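Carbonic anhydrase (Neosartorya fumigata, PDB 6LAC) probably catalyses the reversible hydration of carbon dioxide to hydrogencarbonate, as a zinc-dependent enzyme of the beta class. Local coordinates at residues G88-H93 against R130-V135. The protein carries 1 engineered substitution. Residues are numbered along the deposited sequence; the frame is centred on the assembly and turned at random.
Sequences GHYGCH and RDRALV. With ZN (zinc ion), chain C.
The zinc-binding turn of a beta-class carbonic anhydrase, in which a type II beta turn runs from His89 to Cys92, rests on helix 127-148 through Tyr90 against Arg132, and His89 and Cys92 against Val135. It illustrates how a metal-binding turn can be backed by a helix that supplies no ligand. His89 NE2 binds the zinc ion at 2.1 Å and Cys92 SG at 2.3 Å; Cys34 and Asp36 complete the four protein ligands. The turn is closed by the bond from Cys92 N to His89 O, and Gly91 takes its positive phi of 91°.

Val135 packs against this turn. Its CG2 touches Cys92 CB at 3.9 Å and lies 3.5 Å from His89 O, while CG1 packs against His89 N, so one valine contacts backbone or side chain of both zinc ligands. The other half of the contact is a cation-pi stack. The guanidinium of Arg132 lies over one face of the Tyr90 ring, with CZ 3.7 Å from the ring centroid and the two planes only 14° apart. NH2 sits above the CD2-CE2 side, NH1 reaches back over CB and CG, and the arginine CB and CG pass close to CD1. A bend at chi3 (81°) helps to bring the guanidinium over the ring, the two side chains crossing at about a right angle. Both polar ends have partners farther out: Arg132 NH2, the nitrogen over CD2 and CE2, forms a salt bridge with Asp169, which probably helps to fix the guanidinium's rotation over the ring, and Tyr90 OH is hydrogen-bonded to Glu136.

The turn follows directly from strand 83-89, which runs parallel to its neighbour, strand 162-169; backbone hydrogen bonds join Gly88 to Met166 and Tyr168, and Tyr90 to Tyr168. Val167 touches both Tyr90 and Val135, bringing sheet, turn and helix 127-148 together.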
ATOM      1  N   GLY A  88      11.641  -0.992  -5.132  1.00  9.42           N
ATOM      2  CA  GLY A  88      11.422  -2.364  -5.585  1.00 10.21           C
ATOM      3  C   GLY A  88      12.089  -3.341  -4.679  1.00 10.67           C
ATOM      4  O   GLY A  88      12.714  -2.953  -3.679  1.00 10.70           O
ATOM      5  N   HIS A  89      11.900  -4.630  -4.979  1.00  9.90           N
ATOM      6  CA  HIS A  89      12.496  -5.638  -4.085  1.00 10.33           C
ATOM      7  C   HIS A  89      12.820  -6.903  -4.862  1.00  9.85           C
ATOM      8  O   HIS A  89      12.030  -7.395  -5.627  1.00 10.83           O
ATOM      9  CB  HIS A  89      11.572  -5.899  -2.874  1.00 10.40           C
ATOM     10  CG  HIS A  89      10.320  -6.549  -3.264  1.00  9.24           C
ATOM     11  ND1 HIS A  89      10.085  -7.919  -3.077  1.00  9.98           N
ATOM     12  CD2 HIS A  89       9.296  -6.103  -3.998  1.00  9.98           C
ATOM     13  CE1 HIS A  89       8.943  -8.220  -3.621  1.00 10.42           C
ATOM     14  NE2 HIS A  89       8.424  -7.135  -4.183  1.00 11.21           N
ATOM     15  N   TYR A  90      14.022  -7.380  -4.573  1.00 11.63           N
ATOM     16  CA  TYR A  90      14.417  -8.673  -5.170  1.00 12.96           C
ATOM     17  C   TYR A  90      13.491  -9.803  -4.709  1.00 12.68           C
ATOM     18  O   TYR A  90      13.137  -9.865  -3.536  1.00 13.47           O
ATOM     19  CB  TYR A  90      15.890  -8.958  -4.926  1.00 12.83           C
ATOM     20  CG  TYR A  90      16.823  -7.913  -5.504  1.00 12.62           C
ATOM     21  CD1 TYR A  90      16.873  -7.649  -6.866  1.00 14.08           C
ATOM     22  CD2 TYR A  90      17.695  -7.228  -4.692  1.00 15.06           C
ATOM     23  CE1 TYR A  90      17.721  -6.679  -7.388  1.00 13.75           C
ATOM     24  CE2 TYR A  90      18.548  -6.253  -5.186  1.00 15.87           C
ATOM     25  CZ  TYR A  90      18.582  -6.007  -6.534  1.00 14.47           C
ATOM     26  OH  TYR A  90      19.484  -5.055  -6.978  1.00 17.08           O
ATOM     27  N   GLY A  91      13.186 -10.687  -5.645  1.00 12.17           N
ATOM     28  CA  GLY A  91      12.270 -11.807  -5.408  1.00 13.27           C
ATOM     29  C   GLY A  91      10.835 -11.500  -5.719  1.00 14.20           C
ATOM     30  O   GLY A  91       9.959 -12.360  -5.509  1.00 16.37           O
ATOM     31  N   CYS A  92      10.525 -10.270  -6.121  1.00 12.48           N
ATOM     32  CA  CYS A  92       9.172  -9.854  -6.557  1.00 12.56           C
ATOM     33  C   CYS A  92       8.561 -10.899  -7.474  1.00 13.03           C
ATOM     34  O   CYS A  92       9.187 -11.313  -8.429  1.00 15.16           O
ATOM     35  CB  CYS A  92       9.326  -8.523  -7.274  1.00 11.55           C
ATOM     36  SG  CYS A  92       7.740  -7.701  -7.603  1.00 11.43           S
ATOM     37  N   HIS A  93       7.325 -11.307  -7.243  1.00 13.81           N
ATOM     38  CA  HIS A  93       6.592 -12.232  -8.123  1.00 16.18           C
ATOM     39  C   HIS A  93       5.893 -11.460  -9.213  1.00 16.24           C
ATOM     40  O   HIS A  93       5.585 -11.993 -10.302  1.00 23.30           O
ATOM     41  CB  HIS A  93       5.616 -13.112  -7.329  1.00 18.66           C
ATOM     42  CG  HIS A  93       6.308 -13.975  -6.353  1.00 22.41           C
ATOM     43  ND1 HIS A  93       6.892 -15.180  -6.676  1.00 33.92           N
ATOM     44  CD2 HIS A  93       6.562 -13.784  -5.048  1.00 30.87           C
ATOM     45  CE1 HIS A  93       7.463 -15.695  -5.597  1.00 30.95           C
ATOM     46  NE2 HIS A  93       7.277 -14.865  -4.595  1.00 35.00           N
ATOM     47  N   ARG A 130      18.097 -12.463 -14.227  1.00 17.81           N
ATOM     48  CA  ARG A 130      17.207 -11.738 -15.123  1.00 18.69           C
ATOM     49  C   ARG A 130      16.064 -11.062 -14.320  1.00 16.88           C
ATOM     50  O   ARG A 130      15.704  -9.931 -14.605  1.00 16.47           O
ATOM     51  CB  ARG A 130      16.670 -12.685 -16.194  1.00 20.96           C
ATOM     52  CG  ARG A 130      15.830 -11.984 -17.237  1.00 22.20           C
ATOM     53  CD  ARG A 130      15.345 -12.975 -18.276  1.00 23.42           C
ATOM     54  NE  ARG A 130      16.475 -13.586 -18.985  1.00 27.15           N
ATOM     55  CZ  ARG A 130      16.349 -14.570 -19.873  1.00 28.65           C
ATOM     56  NH1 ARG A 130      15.153 -15.062 -20.132  1.00 29.28           N
ATOM     57  NH2 ARG A 130      17.417 -15.073 -20.467  1.00 30.82           N
ATOM     58  N   ASP A 131      15.456 -11.793 -13.415  1.00 16.77           N
ATOM     59  CA  ASP A 131      14.332 -11.272 -12.591  1.00 14.62           C
ATOM     60  C   ASP A 131      14.871 -10.122 -11.759  1.00 14.73           C
ATOM     61  O   ASP A 131      14.137  -9.076 -11.656  1.00 13.69           O
ATOM     62  CB  ASP A 131      13.797 -12.335 -11.662  1.00 15.11           C
ATOM     63  CG  ASP A 131      12.924 -13.328 -12.389  1.00 17.37           C
ATOM     64  OD1 ASP A 131      12.385 -13.030 -13.461  1.00 18.39           O
ATOM     65  OD2 ASP A 131      12.688 -14.382 -11.757  1.00 20.48           O
ATOM     66  N   ARG A 132      16.082 -10.165 -11.267  1.00 14.39           N
ATOM     67  CA  ARG A 132      16.656  -9.060 -10.477  1.00 14.96           C
ATOM     68  C   ARG A 132      16.807  -7.833 -11.368  1.00 14.75           C
ATOM     69  O   ARG A 132      16.518  -6.727 -10.929  1.00 13.98           O
ATOM     70  CB  ARG A 132      18.004  -9.484  -9.905  1.00 15.98           C
ATOM     71  CG  ARG A 132      17.882 -10.502  -8.787  1.00 16.66           C
ATOM     72  CD  ARG A 132      19.211 -10.976  -8.296  1.00 18.40           C
ATOM     73  NE  ARG A 132      19.819 -10.070  -7.380  1.00 21.22           N
ATOM     74  CZ  ARG A 132      19.635 -10.075  -6.049  1.00 19.32           C
ATOM     75  NH1 ARG A 132      18.795 -10.909  -5.448  1.00 20.59           N
ATOM     76  NH2 ARG A 132      20.294  -9.217  -5.335  1.00 20.51           N
ATOM     77  N   ALA A 133      17.281  -8.002 -12.586  1.00 15.77           N
ATOM     78  CA  ALA A 133      17.368  -6.877 -13.539  1.00 15.05           C
ATOM     79  C   ALA A 133      15.988  -6.303 -13.810  1.00 14.99           C
ATOM     80  O   ALA A 133      15.848  -5.088 -13.893  1.00 14.68           O
ATOM     81  CB  ALA A 133      18.065  -7.355 -14.794  1.00 15.56           C
ATOM     82  N   LEU A 134      14.952  -7.114 -13.983  1.00 14.42           N
ATOM     83  CA  LEU A 134      13.617  -6.599 -14.256  1.00 14.47           C
ATOM     84  C   LEU A 134      13.134  -5.792 -13.061  1.00 12.94           C
ATOM     85  O   LEU A 134      12.553  -4.701 -13.242  1.00 13.41           O
ATOM     86  CB  LEU A 134      12.694  -7.777 -14.525  1.00 15.70           C
ATOM     87  CG  LEU A 134      11.387  -7.413 -15.178  1.00 19.01           C
ATOM     88  CD1 LEU A 134      11.588  -6.767 -16.562  1.00 21.38           C
ATOM     89  CD2 LEU A 134      10.541  -8.681 -15.309  1.00 19.40           C
ATOM     90  N   VAL A 135      13.422  -6.231 -11.853  1.00 10.98           N
ATOM     91  CA  VAL A 135      13.049  -5.418 -10.652  1.00 11.07           C
ATOM     92  C   VAL A 135      13.695  -4.029 -10.761  1.00 10.79           C
ATOM     93  O   VAL A 135      13.058  -3.011 -10.475  1.00 10.68           O
ATOM     94  CB  VAL A 135      13.444  -6.152  -9.375  1.00 11.16           C
ATOM     95  CG1 VAL A 135      13.472  -5.254  -8.183  1.00 11.62           C
ATOM     96  CG2 VAL A 135      12.518  -7.330  -9.114  1.00 11.83           C
TER
HETATM   97 ZN    ZN C 201       6.853  -7.294  -5.507  1.00 10.25          ZN